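Dual specificity protein phosphatase 15 (Homo sapiens, PDB 1YZ4) dephosphorylates phosphotyrosine, phosphoserine and phosphothreonine in proteins, acting through its catalytic domain as a dual-specificity phosphatase. Local coordinates at residues Gly94-Thr108 against Ile127-Phe141. The protein carries 1 engineered substitution. Numbering follows the deposited sequence.
Sequences GISRSTTIVTAYVMT and IANPNPGFRQQLEEF. With BOG (octyl beta-D-glucopyranoside), chain C; SO4 (sulfate ion), chain D.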
loop_
_atom_site.group_PDB
_atom_site.type_symbol
_atom_site.label_atom_id
_atom_site.label_comp_id
_atom_site.label_asym_id
_atom_site.label_seq_id
_atom_site.Cartn_x
_atom_site.Cartn_y
_atom_site.Cartn_z
ATOM N N GLY A 94 5.850 9.582 0.237
ATOM C CA GLY A 94 6.064 8.294 0.865
ATOM C C GLY A 94 5.699 8.384 2.333
ATOM O O GLY A 94 6.266 7.674 3.162
ATOM N N ILE A 95 4.741 9.253 2.659
ATOM C CA ILE A 95 4.331 9.431 4.047
ATOM C C ILE A 95 2.940 8.948 4.444
ATOM O O ILE A 95 2.818 8.038 5.275
ATOM C CB ILE A 95 4.427 10.919 4.489
ATOM C CG1 ILE A 95 5.864 11.429 4.330
ATOM C CG2 ILE A 95 3.959 11.056 5.948
ATOM C CD1 ILE A 95 6.063 12.882 4.750
ATOM N N SER A 96 1.894 9.544 3.874
ATOM C CA SER A 96 0.548 9.168 4.290
ATOM C C SER A 96 -0.364 8.371 3.360
ATOM O O SER A 96 -0.981 7.412 3.815
ATOM C CB SER A 96 -0.201 10.412 4.777
ATOM O OG SER A 96 -0.654 11.187 3.697
ATOM N N ARG A 97 -0.460 8.749 2.083
ATOM C CA ARG A 97 -1.332 8.046 1.133
ATOM C C ARG A 97 -1.022 6.560 0.888
ATOM O O ARG A 97 -1.907 5.708 1.012
ATOM C CB ARG A 97 -1.357 8.781 -0.213
ATOM C CG ARG A 97 -2.243 10.021 -0.226
ATOM C CD ARG A 97 -2.095 10.822 -1.512
ATOM N NE ARG A 97 -0.726 11.276 -1.747
ATOM C CZ ARG A 97 -0.379 12.156 -2.687
ATOM N NH1 ARG A 97 -1.296 12.685 -3.483
ATOM N NH2 ARG A 97 0.887 12.517 -2.836
ATOM N N SER A 98 0.217 6.248 0.526
ATOM C CA SER A 98 0.592 4.861 0.274
ATOM C C SER A 98 0.503 4.058 1.570
ATOM O O SER A 98 0.136 2.878 1.576
ATOM C CB SER A 98 2.021 4.790 -0.281
ATOM O OG SER A 98 2.959 5.352 0.629
ATOM N N THR A 99 0.839 4.719 2.668
ATOM C CA THR A 99 0.822 4.099 3.986
ATOM C C THR A 99 -0.585 3.659 4.368
ATOM O O THR A 99 -0.785 2.575 4.915
ATOM C CB THR A 99 1.358 5.084 5.041
ATOM O OG1 THR A 99 2.649 5.554 4.627
ATOM C CG2 THR A 99 1.483 4.415 6.389
ATOM N N THR A 100 -1.558 4.508 4.068
ATOM C CA THR A 100 -2.957 4.234 4.376
ATOM C C THR A 100 -3.460 2.989 3.634
ATOM O O THR A 100 -4.124 2.122 4.218
ATOM C CB THR A 100 -3.829 5.450 3.978
ATOM O OG1 THR A 100 -3.263 6.640 4.544
ATOM C CG2 THR A 100 -5.259 5.283 4.477
ATOM N N ILE A 101 -3.157 2.912 2.341
ATOM C CA ILE A 101 -3.571 1.775 1.533
ATOM C C ILE A 101 -2.927 0.476 2.039
ATOM O O ILE A 101 -3.607 -0.537 2.190
ATOM C CB ILE A 101 -3.222 2.003 0.025
ATOM C CG1 ILE A 101 -4.248 2.941 -0.617
ATOM C CG2 ILE A 101 -3.230 0.694 -0.734
ATOM C CD1 ILE A 101 -4.268 4.325 -0.028
ATOM N N VAL A 102 -1.626 0.499 2.319
ATOM C CA VAL A 102 -0.962 -0.712 2.801
ATOM C C VAL A 102 -1.453 -1.155 4.187
ATOM O O VAL A 102 -1.570 -2.359 4.457
ATOM C CB VAL A 102 0.584 -0.543 2.822
ATOM C CG1 VAL A 102 0.955 0.767 3.474
ATOM C CG2 VAL A 102 1.228 -1.693 3.589
ATOM N N THR A 103 -1.751 -0.192 5.058
ATOM C CA THR A 103 -2.227 -0.505 6.403
ATOM C C THR A 103 -3.557 -1.240 6.298
ATOM O O THR A 103 -3.780 -2.257 6.962
ATOM C CB THR A 103 -2.395 0.782 7.255
ATOM O OG1 THR A 103 -1.120 1.409 7.413
ATOM C CG2 THR A 103 -2.930 0.460 8.652
ATOM N N ALA A 104 -4.430 -0.728 5.441
ATOM C CA ALA A 104 -5.730 -1.335 5.229
ATOM C C ALA A 104 -5.553 -2.780 4.758
ATOM O O ALA A 104 -6.279 -3.675 5.183
ATOM C CB ALA A 104 -6.498 -0.539 4.197
ATOM N N TYR A 105 -4.579 -3.005 3.881
ATOM C CA TYR A 105 -4.319 -4.344 3.374
ATOM C C TYR A 105 -3.882 -5.295 4.483
ATOM O O TYR A 105 -4.415 -6.394 4.627
ATOM C CB TYR A 105 -3.217 -4.323 2.324
ATOM C CG TYR A 105 -2.932 -5.703 1.790
ATOM C CD1 TYR A 105 -3.827 -6.328 0.919
ATOM C CD2 TYR A 105 -1.794 -6.411 2.188
ATOM C CE1 TYR A 105 -3.600 -7.621 0.458
ATOM C CE2 TYR A 105 -1.561 -7.712 1.728
ATOM C CZ TYR A 105 -2.472 -8.305 0.863
ATOM O OH TYR A 105 -2.259 -9.579 0.398
ATOM N N VAL A 106 -2.882 -4.867 5.247
ATOM C CA VAL A 106 -2.353 -5.677 6.330
ATOM C C VAL A 106 -3.412 -5.916 7.399
ATOM O O VAL A 106 -3.437 -6.969 8.031
ATOM C CB VAL A 106 -1.106 -5.012 6.944
ATOM C CG1 VAL A 106 -0.571 -5.852 8.105
ATOM C CG2 VAL A 106 -0.034 -4.864 5.862
ATOM N N MET A 107 -4.295 -4.945 7.599
ATOM C CA MET A 107 -5.356 -5.122 8.581
ATOM C C MET A 107 -6.234 -6.301 8.167
ATOM O O MET A 107 -6.534 -7.170 8.987
ATOM C CB MET A 107 -6.218 -3.860 8.686
ATOM C CG MET A 107 -5.588 -2.730 9.482
ATOM S SD MET A 107 -6.448 -1.158 9.260
ATOM C CE MET A 107 -7.909 -1.434 10.242
ATOM N N THR A 108 -6.628 -6.345 6.894
ATOM C CA THR A 108 -7.491 -7.426 6.435
ATOM C C THR A 108 -6.837 -8.807 6.440
ATOM O O THR A 108 -7.488 -9.784 6.821
ATOM C CB THR A 108 -8.093 -7.164 5.015
ATOM O OG1 THR A 108 -7.428 -7.981 4.047
ATOM C CG2 THR A 108 -7.972 -5.711 4.625
ATOM N N ILE A 127 8.990 6.991 8.983
ATOM C CA ILE A 127 8.393 8.202 8.439
ATOM C C ILE A 127 6.894 7.975 8.255
ATOM O O ILE A 127 6.125 8.926 8.150
ATOM C CB ILE A 127 9.014 8.585 7.066
ATOM C CG1 ILE A 127 8.877 7.420 6.084
ATOM C CG2 ILE A 127 10.476 8.966 7.239
ATOM C CD1 ILE A 127 9.291 7.761 4.680
ATOM N N ALA A 128 6.493 6.706 8.234
ATOM C CA ALA A 128 5.092 6.324 8.043
ATOM C C ALA A 128 4.143 7.158 8.886
ATOM O O ALA A 128 4.246 7.183 10.115
ATOM C CB ALA A 128 4.905 4.856 8.363
ATOM N N ASN A 129 3.202 7.828 8.228
ATOM C CA ASN A 129 2.266 8.663 8.959
ATOM C C ASN A 129 1.075 9.131 8.125
ATOM O O ASN A 129 1.131 10.146 7.431
ATOM C CB ASN A 129 3.027 9.860 9.553
ATOM C CG ASN A 129 2.107 10.924 10.130
ATOM O OD1 ASN A 129 1.009 10.626 10.613
ATOM N ND2 ASN A 129 2.563 12.177 10.100
ATOM N N PRO A 130 -0.022 8.371 8.162
ATOM C CA PRO A 130 -1.195 8.787 7.387
ATOM C C PRO A 130 -1.826 10.016 8.040
ATOM O O PRO A 130 -1.791 10.161 9.263
ATOM C CB PRO A 130 -2.092 7.548 7.423
ATOM C CG PRO A 130 -1.681 6.855 8.666
ATOM C CD PRO A 130 -0.188 7.005 8.683
ATOM N N ASN A 131 -2.387 10.910 7.229
ATOM C CA ASN A 131 -2.995 12.120 7.773
ATOM C C ASN A 131 -4.185 11.794 8.693
ATOM O O ASN A 131 -4.797 10.726 8.587
ATOM C CB ASN A 131 -3.405 13.076 6.632
ATOM C CG ASN A 131 -4.669 12.638 5.904
ATOM O OD1 ASN A 131 -5.717 12.435 6.528
ATOM N ND2 ASN A 131 -4.583 12.510 4.574
ATOM N N PRO A 132 -4.525 12.714 9.613
ATOM C CA PRO A 132 -5.635 12.526 10.557
ATOM C C PRO A 132 -6.920 11.958 9.950
ATOM O O PRO A 132 -7.558 11.087 10.542
ATOM C CB PRO A 132 -5.836 13.928 11.125
ATOM C CG PRO A 132 -4.451 14.476 11.120
ATOM C CD PRO A 132 -3.947 14.062 9.763
ATOM N N GLY A 133 -7.295 12.451 8.771
ATOM C CA GLY A 133 -8.510 11.975 8.130
ATOM C C GLY A 133 -8.429 10.537 7.659
ATOM O O GLY A 133 -9.406 9.788 7.740
ATOM N N PHE A 134 -7.262 10.141 7.164
ATOM C CA PHE A 134 -7.088 8.773 6.688
ATOM C C PHE A 134 -7.077 7.792 7.857
ATOM O O PHE A 134 -7.449 6.632 7.709
ATOM C CB PHE A 134 -5.783 8.640 5.888
ATOM C CG PHE A 134 -5.779 9.418 4.605
ATOM C CD1 PHE A 134 -6.945 10.016 4.131
ATOM C CD2 PHE A 134 -4.614 9.535 3.855
ATOM C CE1 PHE A 134 -6.948 10.718 2.927
ATOM C CE2 PHE A 134 -4.607 10.232 2.654
ATOM C CZ PHE A 134 -5.776 10.825 2.187
ATOM N N ARG A 135 -6.654 8.264 9.023
ATOM C CA ARG A 135 -6.605 7.406 10.198
ATOM C C ARG A 135 -8.024 7.065 10.646
ATOM O O ARG A 135 -8.291 5.940 11.072
ATOM C CB ARG A 135 -5.787 8.099 11.300
ATOM C CG ARG A 135 -4.388 8.486 10.788
ATOM C CD ARG A 135 -3.589 9.374 11.723
ATOM N NE ARG A 135 -2.962 8.634 12.810
ATOM C CZ ARG A 135 -1.649 8.525 12.987
ATOM N NH1 ARG A 135 -0.801 9.102 12.146
ATOM N NH2 ARG A 135 -1.181 7.852 14.024
ATOM N N GLN A 136 -8.937 8.027 10.510
ATOM C CA GLN A 136 -10.338 7.823 10.879
ATOM C C GLN A 136 -10.954 6.835 9.907
ATOM O O GLN A 136 -11.700 5.935 10.308
ATOM C CB GLN A 136 -11.114 9.141 10.820
ATOM C CG GLN A 136 -10.676 10.156 11.864
ATOM C CD GLN A 136 -11.526 11.413 11.859
ATOM O OE1 GLN A 136 -11.484 12.210 10.916
ATOM N NE2 GLN A 136 -12.310 11.594 12.915
ATOM N N GLN A 137 -10.635 7.017 8.627
ATOM C CA GLN A 137 -11.129 6.139 7.584
ATOM C C GLN A 137 -10.590 4.734 7.842
ATOM O O GLN A 137 -11.262 3.740 7.558
ATOM C CB GLN A 137 -10.692 6.649 6.206
ATOM C CG GLN A 137 -11.369 7.950 5.812
ATOM C CD GLN A 137 -10.995 8.420 4.417
ATOM O OE1 GLN A 137 -11.017 7.647 3.456
ATOM N NE2 GLN A 137 -10.667 9.701 4.296
ATOM N N LEU A 138 -9.379 4.656 8.385
ATOM C CA LEU A 138 -8.793 3.358 8.709
ATOM C C LEU A 138 -9.584 2.779 9.887
ATOM O O LEU A 138 -9.820 1.573 9.964
ATOM C CB LEU A 138 -7.307 3.510 9.065
ATOM C CG LEU A 138 -6.389 3.731 7.850
ATOM C CD1 LEU A 138 -5.023 4.237 8.296
ATOM C CD2 LEU A 138 -6.254 2.416 7.058
ATOM N N GLU A 139 -10.001 3.656 10.793
ATOM C CA GLU A 139 -10.787 3.254 11.955
ATOM C C GLU A 139 -12.064 2.571 11.460
ATOM O O GLU A 139 -12.396 1.468 11.891
ATOM C CB GLU A 139 -11.158 4.483 12.791
ATOM C CG GLU A 139 -10.488 4.563 14.151
ATOM C CD GLU A 139 -10.998 3.519 15.119
ATOM O OE1 GLU A 139 -10.867 2.313 14.824
ATOM O OE2 GLU A 139 -11.531 3.905 16.177
ATOM N N GLU A 140 -12.772 3.248 10.555
ATOM C CA GLU A 140 -14.008 2.721 9.984
ATOM C C GLU A 140 -13.741 1.353 9.383
ATOM O O GLU A 140 -14.334 0.360 9.784
ATOM C CB GLU A 140 -14.528 3.636 8.872
ATOM C CG GLU A 140 -15.137 4.953 9.324
ATOM C CD GLU A 140 -15.508 5.853 8.146
ATOM O OE1 GLU A 140 -16.238 5.385 7.236
ATOM O OE2 GLU A 140 -15.067 7.026 8.135
ATOM N N PHE A 141 -12.836 1.328 8.411
ATOM C CA PHE A 141 -12.467 0.112 7.704
ATOM C C PHE A 141 -12.217 -1.058 8.648
ATOM O O PHE A 141 -12.650 -2.182 8.383
ATOM C CB PHE A 141 -11.222 0.362 6.857
ATOM C CG PHE A 141 -10.761 -0.844 6.093
ATOM C CD1 PHE A 141 -11.453 -1.276 4.964
ATOM C CD2 PHE A 141 -9.652 -1.574 6.526
ATOM C CE1 PHE A 141 -11.054 -2.417 4.277
ATOM C CE2 PHE A 141 -9.243 -2.718 5.848
ATOM C CZ PHE A 141 -9.946 -3.144 4.718
HETATM C C1 BOG C . 3.917 17.896 -4.781
HETATM O O1 BOG C . 4.496 19.204 -4.709
HETATM C C2 BOG C . 3.225 17.566 -3.427
HETATM O O2 BOG C . 4.174 17.592 -2.377
HETATM C C3 BOG C . 2.587 16.176 -3.509
HETATM O O3 BOG C . 1.936 15.871 -2.292
HETATM C C4 BOG C . 1.571 16.184 -4.645
HETATM O O4 BOG C . 0.970 14.907 -4.740
HETATM C C5 BOG C . 2.283 16.537 -5.982
HETATM O O5 BOG C . 2.921 17.833 -5.846
HETATM C C6 BOG C . 1.271 16.590 -7.126
HETATM O O6 BOG C . 1.888 17.033 -8.323
HETATM C "C1'" BOG C . 5.492 19.492 -5.702
HETATM C "C2'" BOG C . 6.624 20.170 -4.960
HETATM C "C3'" BOG C . 7.471 19.113 -4.282
HETATM C "C4'" BOG C . 8.624 19.689 -3.480
HETATM C "C5'" BOG C . 9.456 18.583 -2.821
HETATM C "C6'" BOG C . 8.610 17.546 -2.093
HETATM C "C7'" BOG C . 9.482 16.482 -1.479
HETATM C "C8'" BOG C . 8.641 15.456 -0.768
HETATM S S SO4 D . 2.286 11.072 0.464
HETATM O O1 SO4 D . 2.681 12.017 -0.572
HETATM O O2 SO4 D . 0.874 10.740 0.315
HETATM O O3 SO4 D . 3.080 9.866 0.365
HETATM O O4 SO4 D . 2.500 11.632 1.791
#
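L138 drops as a knob into the hole formed by T100, T103, A104 and M107, locking helix 132-141 beside helix 97-108, which follows the phosphate-binding loop (P-loop) of this protein tyrosine phosphatase fold. The helices run nearly parallel, with 12° between their directions, and the axes of these segments approach to 10.4 Å. Branched leucine suits the hole: CD2 enters as far as T100 O, 3.6 Å away, while CG and CD1 rest on T100 CG2.

Small A104 makes the neighbouring hollow. F141, its CG trans to the backbone N (chi1 180°), lays a ring face over A104 CB, a CH-pi contact at 4.3 Å from centroid to CB. M107 brings its slim CE to the edge of that ring and against L138 O, and F70, elsewhere in the chain, stacks edge-to-face with F141.

Toward the active site, T100 is the bump between P130 and F134. Its chi1 of -51° lets OG1 donate to S96 O, which also accepts from T100 N, and places CG2 in the groove between F134 CB and L138 CG. The F134 ring, flanked on one face by N131 CG, runs alongside R97, whose CG touches its edge at CE2, 3.7 Å away. N131 suits the N-cap because its OD1 accepts from F134 N.

R97 carries NE to sulfate O2 and NH2 to sulfate O1, and the backbone N atoms of I95, S96 and R97 also bind this anion, which probably mimics substrate phosphate. S91 OG bonds it too; S91 is engineered in place of the residue predicted to form the phosphocysteine intermediate. S96 CB packs against P130 CA, 3.2 Å away, and serine adds only a small OG beyond it. Finally, I95 O is gripped from opposite faces of its carbonyl plane, by T99 OG1 and by N129 N at 3.0 Å.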